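Local coordinates for secreted protein (Streptomyces lividans 1326, PDB 5LQI) that is a copper-radical oxidase of the AA5 family, a group that probably oxidises its substrates with a copper and a protein radical, at residues E368-I373 / A391-D396. The protein carries 1 engineered substitution. Sequence-based numbering, arbitrary orientation.
Sequences EKYMVI and ADLKAD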
ATOM      1  N   GLU A 368      -2.633   2.055  20.292  1.00 22.92           N
ATOM      2  CA  GLU A 368      -3.329   2.852  19.302  1.00 23.03           C
ATOM      3  C   GLU A 368      -2.469   4.069  18.878  1.00 22.22           C
ATOM      4  O   GLU A 368      -2.964   5.192  18.751  1.00 22.26           O
ATOM      5  CB  GLU A 368      -4.727   3.187  19.852  1.00 24.70           C
ATOM      6  CG  GLU A 368      -5.760   3.467  18.763  1.00 25.74           C
ATOM      7  CD  GLU A 368      -6.497   2.220  18.246  1.00 26.33           C
ATOM      8  OE1 GLU A 368      -6.160   1.723  17.114  1.00 25.57           O
ATOM      9  OE2 GLU A 368      -7.417   1.761  19.017  1.00 28.36           O
ATOM     10  N   LYS A 369      -1.171   3.817  18.683  1.00 21.38           N
ATOM     11  CA  LYS A 369      -0.215   4.790  18.160  1.00 21.29           C
ATOM     12  C   LYS A 369       0.193   4.483  16.743  1.00 20.08           C
ATOM     13  O   LYS A 369       0.754   3.414  16.486  1.00 19.33           O
ATOM     14  CB  LYS A 369       1.078   4.871  18.963  1.00 21.84           C
ATOM     15  CG  LYS A 369       0.944   5.532  20.292  1.00 23.37           C
ATOM     16  CD  LYS A 369       2.320   6.006  20.866  1.00 23.92           C
ATOM     17  CE  LYS A 369       2.380   5.767  22.318  1.00 24.97           C
ATOM     18  NZ  LYS A 369       3.717   6.105  22.904  0.50 25.39           N
ATOM     19  N   TYR A 370      -0.053   5.452  15.850  1.00 19.59           N
ATOM     20  CA  TYR A 370       0.273   5.357  14.438  1.00 18.86           C
ATOM     21  C   TYR A 370       1.391   6.280  14.059  1.00 19.11           C
ATOM     22  O   TYR A 370       1.388   7.452  14.482  1.00 19.67           O
ATOM     23  CB  TYR A 370      -0.947   5.648  13.629  1.00 18.41           C
ATOM     24  CG  TYR A 370      -2.081   4.701  13.866  1.00 18.26           C
ATOM     25  CD1 TYR A 370      -2.919   4.824  14.930  1.00 18.90           C
ATOM     26  CD2 TYR A 370      -2.299   3.643  13.002  1.00 17.63           C
ATOM     27  CE1 TYR A 370      -3.968   3.939  15.136  1.00 18.89           C
ATOM     28  CE2 TYR A 370      -3.338   2.768  13.193  1.00 17.58           C
ATOM     29  CZ  TYR A 370      -4.173   2.940  14.241  1.00 18.36           C
ATOM     30  OH  TYR A 370      -5.179   2.010  14.394  1.00 18.91           O
ATOM     31  N   MET A 371       2.311   5.772  13.243  1.00 18.69           N
ATOM     32  CA  MET A 371       3.408   6.535  12.645  1.00 18.95           C
ATOM     33  C   MET A 371       3.278   6.591  11.114  1.00 17.71           C
ATOM     34  O   MET A 371       3.173   5.544  10.467  1.00 16.56           O
ATOM     35  CB  MET A 371       4.740   5.938  12.993  1.00 20.04           C
ATOM     36  CG  MET A 371       5.964   6.582  12.315  1.00 21.19           C
ATOM     37  SD  MET A 371       7.552   5.978  12.962  1.00 24.45           S
ATOM     38  CE  MET A 371       7.566   4.236  12.703  0.50 22.76           C
ATOM     39  N   VAL A 372       3.327   7.837  10.605  1.00 17.37           N
ATOM     40  CA  VAL A 372       3.466   8.188   9.192  1.00 16.80           C
ATOM     41  C   VAL A 372       4.920   8.574   8.888  1.00 16.82           C
ATOM     42  O   VAL A 372       5.546   9.402   9.627  1.00 17.65           O
ATOM     43  CB  VAL A 372       2.458   9.282   8.758  1.00 16.89           C
ATOM     44  CG1 VAL A 372       2.622   9.677   7.321  1.00 16.63           C
ATOM     45  CG2 VAL A 372       1.051   8.840   8.961  1.00 16.63           C
ATOM     46  N   ILE A 373       5.449   7.975   7.822  1.00 16.02           N
ATOM     47  CA  ILE A 373       6.871   7.992   7.495  1.00 16.13           C
ATOM     48  C   ILE A 373       7.108   8.489   6.079  1.00 15.92           C
ATOM     49  O   ILE A 373       6.596   7.911   5.128  1.00 15.10           O
ATOM     50  CB  ILE A 373       7.508   6.597   7.624  1.00 15.81           C
ATOM     51  CG1 ILE A 373       7.171   5.990   8.977  1.00 15.88           C
ATOM     52  CG2 ILE A 373       9.006   6.671   7.460  1.00 16.27           C
ATOM     53  CD1 ILE A 373       7.547   4.560   9.126  1.00 15.58           C
ATOM     54  N   ALA A 391       0.639   9.792  15.803  1.00 21.69           N
ATOM     55  CA  ALA A 391      -0.637  10.058  16.467  1.00 22.84           C
ATOM     56  C   ALA A 391      -1.014   9.011  17.505  1.00 23.52           C
ATOM     57  O   ALA A 391      -1.131   7.796  17.194  1.00 22.37           O
ATOM     58  CB  ALA A 391      -1.743  10.170  15.445  1.00 22.58           C
ATOM     59  N   ASP A 392      -1.161   9.473  18.745  1.00 25.24           N
ATOM     60  CA  ASP A 392      -1.628   8.623  19.833  1.00 26.57           C
ATOM     61  C   ASP A 392      -3.143   8.840  19.923  1.00 27.43           C
ATOM     62  O   ASP A 392      -3.606   9.858  20.418  1.00 28.40           O
ATOM     63  CB  ASP A 392      -0.878   8.981  21.132  1.00 27.79           C
ATOM     64  CG  ASP A 392      -1.302   8.145  22.334  1.00 28.57           C
ATOM     65  OD1 ASP A 392      -2.357   7.475  22.292  1.00 28.46           O
ATOM     66  OD2 ASP A 392      -0.562   8.204  23.369  1.00 30.02           O
ATOM     67  N   LEU A 393      -3.902   7.841  19.512  1.00 27.42           N
ATOM     68  CA  LEU A 393      -5.358   7.917  19.520  1.00 28.87           C
ATOM     69  C   LEU A 393      -6.043   7.608  20.856  1.00 31.33           C
ATOM     70  O   LEU A 393      -7.245   7.780  20.971  1.00 32.09           O
ATOM     71  CB  LEU A 393      -5.944   7.076  18.392  1.00 27.58           C
ATOM     72  CG  LEU A 393      -5.304   7.320  17.028  1.00 26.70           C
ATOM     73  CD1 LEU A 393      -6.101   6.519  15.983  1.00 26.13           C
ATOM     74  CD2 LEU A 393      -5.263   8.824  16.647  1.00 27.00           C
ATOM     75  N   LYS A 394      -5.299   7.186  21.868  1.00 33.23           N
ATOM     76  CA  LYS A 394      -5.864   7.087  23.198  1.00 36.25           C
ATOM     77  C   LYS A 394      -5.809   8.403  23.974  1.00 38.88           C
ATOM     78  O   LYS A 394      -6.337   8.459  25.101  1.00 40.74           O
ATOM     79  CB  LYS A 394      -5.133   6.025  24.012  1.00 36.54           C
ATOM     80  CG  LYS A 394      -5.501   4.633  23.558  1.00 36.84           C
ATOM     81  CD  LYS A 394      -5.121   3.629  24.621  1.00 37.62           C
ATOM     82  CE  LYS A 394      -5.809   2.324  24.335  1.00 37.72           C
ATOM     83  NZ  LYS A 394      -5.266   1.323  25.304  1.00 38.63           N
ATOM     84  N   ALA A 395      -5.090   9.405  23.467  1.00 40.43           N
ATOM     85  CA  ALA A 395      -4.856  10.667  24.261  1.00 42.78           C
ATOM     86  C   ALA A 395      -6.107  11.481  24.359  1.00 44.82           C
ATOM     87  O   ALA A 395      -7.006  11.359  23.515  1.00 44.59           O
ATOM     88  CB  ALA A 395      -3.751  11.524  23.661  1.00 42.32           C
ATOM     89  N   ASP A 396      -6.135  12.359  25.370  1.00 49.59           N
ATOM     90  CA  ASP A 396      -7.275  13.250  25.609  1.00 51.57           C
ATOM     91  C   ASP A 396      -7.606  14.086  24.392  1.00 50.81           C
ATOM     92  O   ASP A 396      -8.752  14.072  23.970  1.00 51.44           O
ATOM     93  CB  ASP A 396      -7.080  14.119  26.863  1.00 54.22           C
ATOM     94  CG  ASP A 396      -7.296  13.340  28.138  1.00 56.23           C
ATOM     95  OD1 ASP A 396      -7.818  12.208  28.057  1.00 57.70           O
ATOM     96  OD2 ASP A 396      -6.935  13.830  29.228  1.00 58.25           O
TER
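Tyr-370 and Ala-391 pair as neighbours in two antiparallel strands, each giving its backbone N to the other's O: Tyr-370 N reaches Ala-391 O at 2.9 Å, and Ala-391 N reaches Tyr-370 O at 2.8 Å. A third bond, Leu-393 N to Glu-368 O (2.9 Å, N-H...O 167°), carries the ladder just beyond the strand ends. The tight side is the one with Tyr-370 and Leu-393. With CG anti to its own carbonyl carbon (chi1 -61°), the tyrosine ring lies beside the leucine, whose CD1 comes to 3.5 Å from Tyr-370 CE1, the two side chains crossing at roughly a right angle. Leu-393 CB meanwhile packs on Glu-368 CG at 3.6 Å. Tyr-370 OH donates to Glu-368 OE1 (2.9 Å), nearly along the C-O axis, while OE2 takes the backbone N of Gln-310; both oxygens of this buried carboxylate are thus held. Phe-307 and Phe-315 also meet the ring. A phenylalanine at Tyr-370 would probably leave Glu-368 OE1 without the hydroxyl that holds it, and the carboxylate freer to turn. The other side is looser and more open to solvent: Lys-369 and Asp-392 touch mainly through carbons, with Lys-369 NZ still 4.8 Å from Asp-392 OD2. There Asp-392 OD1 accepts from Lys-394 N, closing an Asx turn at the start of a type I turn, and Lys-394 NZ reaches back to Gln-366 O. The two segments pair the second and third strands of a four-stranded antiparallel blade (369-373 and 388-392), consistent with the Kelch-type beta-propeller of galactose oxidase-like enzymes.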